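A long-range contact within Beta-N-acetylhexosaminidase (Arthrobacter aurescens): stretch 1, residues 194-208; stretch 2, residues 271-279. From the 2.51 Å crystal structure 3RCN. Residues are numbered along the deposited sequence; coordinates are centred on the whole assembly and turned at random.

Stretch 1, residues 194-208: ETGAWRRESSLGSWR
Stretch 2 271-279: VEVWTRWGI

Where two largely irregular segments pack without sheet pairing, polar groups are often satisfied locally, by water, or by weak bonds, and this contact is a worked example. The two stretches run in the same direction, with CA atoms 5.3 Å apart for Arg-199 and Val-273, 5.0 Å for Ser-202 and Thr-275, 5.0 Å for Ser-203 and Arg-276, and 5.4 Å for Trp-207 and Trp-277. A type I turn, Thr-195 to Trp-198, precedes the extended Trp-198 and Arg-199.

Direct bonding is sparse: Ser-203 N donates weakly to Thr-275 O (3.0 Å, 131°), and Trp-277 NE1 (chi1 m) donates weakly to Ser-203 O (3.4 Å).

Two arginines, Arg-199 and Arg-276, are each bonded in part within their own stretch, with further bonds elsewhere in the structure. Arg-199 (p, t, t) donates NE and NH2 to Ser-202 OG at 2.9 and 3.2 Å, and Trp-277 CH2 lies over one face of its guanidinium, 3.7 Å from NH2. Arg-276 (p, t, m) donates NE and NH2 to Trp-277 O at 2.9 and 3.0 Å; so fixed, its guanidinium lies flat on Trp-207 (chi1 p, chi2 -93°), planes at 15°.

Water adds two bridges. One accepts from Arg-200 N (2.8 Å) and lies 2.8 Å from Glu-272 OE2 and 3.1 Å from Val-273 O, supplementing the long Arg-200 NH1–Glu-272 OE1 salt bridge (3.7 Å); another links Glu-201 OE2 (3.0 Å) with Thr-275 OG1 (2.7 Å).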

# COMPACT_ATOMS: atom_id res chain seq x y z
N GLU A 194 -1.10 -5.35 23.33
CA GLU A 194 -1.84 -4.29 24.01
C GLU A 194 -0.93 -3.20 24.57
O GLU A 194 -1.21 -2.01 24.49
CB GLU A 194 -2.72 -4.84 25.13
CG GLU A 194 -3.91 -5.65 24.66
CD GLU A 194 -4.61 -6.38 25.81
OE1 GLU A 194 -4.27 -6.11 26.99
OE2 GLU A 194 -5.48 -7.23 25.52
N THR A 195 0.18 -3.63 25.15
CA THR A 195 1.16 -2.75 25.76
C THR A 195 2.35 -2.61 24.82
O THR A 195 2.75 -1.51 24.48
CB THR A 195 1.55 -3.20 27.20
OG1 THR A 195 0.41 -3.05 28.05
CG2 THR A 195 2.68 -2.36 27.76
N GLY A 196 2.99 -3.74 24.50
CA GLY A 196 4.18 -3.76 23.66
C GLY A 196 4.08 -3.26 22.22
O GLY A 196 5.11 -2.99 21.59
N ALA A 197 2.87 -3.12 21.68
CA ALA A 197 2.73 -2.75 20.27
C ALA A 197 2.77 -1.25 19.98
O ALA A 197 2.59 -0.85 18.82
CB ALA A 197 1.48 -3.36 19.67
N TRP A 198 2.97 -0.44 21.01
CA TRP A 198 3.05 1.02 20.82
C TRP A 198 3.97 1.71 21.81
O TRP A 198 4.16 1.23 22.92
CB TRP A 198 1.65 1.67 20.87
CG TRP A 198 1.00 1.66 22.23
CD1 TRP A 198 0.33 0.62 22.81
CD2 TRP A 198 0.96 2.75 23.18
NE1 TRP A 198 -0.13 0.99 24.06
CE2 TRP A 198 0.24 2.28 24.31
CE3 TRP A 198 1.46 4.05 23.18
CZ2 TRP A 198 0.01 3.10 25.44
CZ3 TRP A 198 1.22 4.85 24.30
CH2 TRP A 198 0.51 4.37 25.42
N ARG A 199 4.53 2.84 21.39
CA ARG A 199 5.37 3.66 22.26
C ARG A 199 4.85 5.11 22.25
O ARG A 199 4.18 5.51 21.30
CB ARG A 199 6.82 3.64 21.78
CG ARG A 199 7.03 4.19 20.38
CD ARG A 199 8.48 4.07 19.96
NE ARG A 199 8.70 4.50 18.58
CZ ARG A 199 8.73 3.68 17.53
NH1 ARG A 199 8.55 2.37 17.70
NH2 ARG A 199 8.95 4.17 16.32
N ARG A 200 5.18 5.86 23.29
CA ARG A 200 4.77 7.25 23.48
C ARG A 200 5.29 8.19 22.39
O ARG A 200 4.55 9.03 21.86
CB ARG A 200 5.32 7.75 24.81
CG ARG A 200 4.32 8.44 25.67
CD ARG A 200 4.00 7.61 26.89
NE ARG A 200 2.61 7.78 27.30
CZ ARG A 200 1.98 6.98 28.15
NH1 ARG A 200 2.61 5.94 28.67
NH2 ARG A 200 0.71 7.22 28.46
N GLU A 201 6.58 8.06 22.07
CA GLU A 201 7.19 8.89 21.04
C GLU A 201 8.41 8.21 20.44
O GLU A 201 8.64 7.02 20.66
CB GLU A 201 7.53 10.27 21.58
CG GLU A 201 8.16 10.29 22.96
CD GLU A 201 8.69 11.66 23.34
OE1 GLU A 201 8.41 12.65 22.62
OE2 GLU A 201 9.41 11.75 24.36
N SER A 202 9.18 8.96 19.66
CA SER A 202 10.32 8.43 18.95
C SER A 202 11.45 9.44 18.90
O SER A 202 11.21 10.64 18.74
CB SER A 202 9.93 8.09 17.50
OG SER A 202 8.86 7.17 17.44
N SER A 203 12.68 8.96 19.02
CA SER A 203 13.83 9.79 18.74
C SER A 203 13.71 10.36 17.36
O SER A 203 13.35 9.67 16.41
CB SER A 203 15.14 9.00 18.83
OG SER A 203 15.37 8.53 20.14
N LEU A 204 14.05 11.63 17.23
CA LEU A 204 14.11 12.27 15.94
C LEU A 204 15.57 12.38 15.51
O LEU A 204 16.33 13.17 16.07
CB LEU A 204 13.48 13.67 16.05
CG LEU A 204 13.52 14.48 14.77
CD1 LEU A 204 12.82 13.70 13.66
CD2 LEU A 204 12.90 15.86 14.99
N GLY A 205 15.96 11.59 14.52
CA GLY A 205 17.36 11.51 14.14
C GLY A 205 18.10 10.53 15.04
O GLY A 205 17.47 9.72 15.73
N SER A 206 19.43 10.60 15.03
CA SER A 206 20.26 9.78 15.91
C SER A 206 19.84 10.00 17.36
O SER A 206 19.53 11.12 17.74
CB SER A 206 21.73 10.15 15.74
OG SER A 206 22.56 9.45 16.67
N TRP A 207 19.84 8.93 18.17
CA TRP A 207 19.53 9.08 19.60
C TRP A 207 20.52 10.03 20.28
O TRP A 207 20.24 10.60 21.33
CB TRP A 207 19.49 7.72 20.34
CG TRP A 207 20.81 7.00 20.36
CD1 TRP A 207 21.25 6.08 19.46
CD2 TRP A 207 21.86 7.17 21.32
NE1 TRP A 207 22.51 5.66 19.80
CE2 TRP A 207 22.91 6.31 20.93
CE3 TRP A 207 22.02 7.95 22.47
CZ2 TRP A 207 24.10 6.22 21.65
CZ3 TRP A 207 23.20 7.87 23.18
CH2 TRP A 207 24.23 7.00 22.77
N ARG A 208 21.67 10.22 19.64
CA ARG A 208 22.72 11.09 20.18
C ARG A 208 22.35 12.57 20.19
O ARG A 208 23.01 13.37 20.84
CB ARG A 208 24.03 10.86 19.43
CG ARG A 208 24.65 9.51 19.75
CD ARG A 208 25.78 9.15 18.81
NE ARG A 208 26.08 7.73 18.92
CZ ARG A 208 26.78 7.19 19.92
NH1 ARG A 208 27.00 5.88 19.94
NH2 ARG A 208 27.25 7.96 20.90
N VAL A 271 8.30 -0.03 33.72
CA VAL A 271 9.02 -0.05 32.46
C VAL A 271 8.04 0.17 31.31
O VAL A 271 6.97 -0.44 31.29
CB VAL A 271 9.72 -1.40 32.26
CG1 VAL A 271 10.40 -1.47 30.89
CG2 VAL A 271 10.71 -1.65 33.39
N GLU A 272 8.40 1.03 30.37
CA GLU A 272 7.53 1.25 29.21
C GLU A 272 8.27 1.01 27.89
O GLU A 272 9.50 0.96 27.87
CB GLU A 272 6.90 2.64 29.25
CG GLU A 272 7.85 3.78 28.99
CD GLU A 272 7.12 5.10 28.74
OE1 GLU A 272 6.18 5.40 29.51
OE2 GLU A 272 7.48 5.81 27.76
N VAL A 273 7.54 0.84 26.78
CA VAL A 273 8.19 0.55 25.50
C VAL A 273 9.27 1.62 25.26
O VAL A 273 9.04 2.80 25.50
CB VAL A 273 7.19 0.51 24.33
CG1 VAL A 273 7.92 0.24 23.02
CG2 VAL A 273 6.13 -0.56 24.55
N TRP A 274 10.46 1.23 24.81
CA TRP A 274 11.55 2.20 24.67
C TRP A 274 11.24 3.25 23.62
O TRP A 274 10.76 2.91 22.55
CB TRP A 274 12.87 1.50 24.33
CG TRP A 274 14.06 2.14 25.00
CD1 TRP A 274 14.05 2.88 26.16
CD2 TRP A 274 15.42 2.09 24.57
NE1 TRP A 274 15.33 3.29 26.47
CE2 TRP A 274 16.19 2.81 25.51
CE3 TRP A 274 16.08 1.50 23.48
CZ2 TRP A 274 17.57 2.96 25.39
CZ3 TRP A 274 17.45 1.65 23.36
CH2 TRP A 274 18.18 2.37 24.31
N THR A 275 11.51 4.52 23.91
CA THR A 275 11.29 5.58 22.93
C THR A 275 12.51 6.05 22.12
O THR A 275 12.40 6.95 21.29
CB THR A 275 10.58 6.81 23.55
OG1 THR A 275 11.49 7.51 24.40
CG2 THR A 275 9.37 6.38 24.34
N ARG A 276 13.67 5.44 22.35
CA ARG A 276 14.89 5.90 21.67
C ARG A 276 15.59 4.77 20.96
O ARG A 276 15.24 3.60 21.13
CB ARG A 276 15.85 6.60 22.63
CG ARG A 276 16.12 5.84 23.92
CD ARG A 276 17.48 6.18 24.49
NE ARG A 276 18.56 5.54 23.74
CZ ARG A 276 19.81 5.40 24.19
NH1 ARG A 276 20.13 5.85 25.40
NH2 ARG A 276 20.73 4.81 23.45
N TRP A 277 16.55 5.13 20.11
CA TRP A 277 17.34 4.15 19.38
C TRP A 277 18.58 3.69 20.15
O TRP A 277 18.84 4.16 21.26
CB TRP A 277 17.74 4.70 18.00
CG TRP A 277 16.59 5.43 17.28
CD1 TRP A 277 16.65 6.68 16.74
CD2 TRP A 277 15.25 4.96 17.05
NE1 TRP A 277 15.44 7.01 16.18
CE2 TRP A 277 14.56 5.98 16.36
CE3 TRP A 277 14.57 3.78 17.35
CZ2 TRP A 277 13.23 5.85 15.98
CZ3 TRP A 277 13.24 3.66 16.97
CH2 TRP A 277 12.59 4.69 16.29
N GLY A 278 19.34 2.78 19.55
CA GLY A 278 20.64 2.39 20.06
C GLY A 278 20.61 1.12 20.89
O GLY A 278 19.65 0.35 20.81
N ILE A 279 21.65 0.91 21.68
CA ILE A 279 21.76 -0.31 22.47
C ILE A 279 21.22 -0.13 23.89
O ILE A 279 21.57 0.82 24.60
CB ILE A 279 23.20 -0.85 22.48
CG1 ILE A 279 23.67 -1.12 21.05
CG2 ILE A 279 23.30 -2.13 23.32
CD1 ILE A 279 25.07 -1.68 20.97
O HOH W 1 6.54 4.60 25.43
O HOH W 2 10.77 9.56 25.93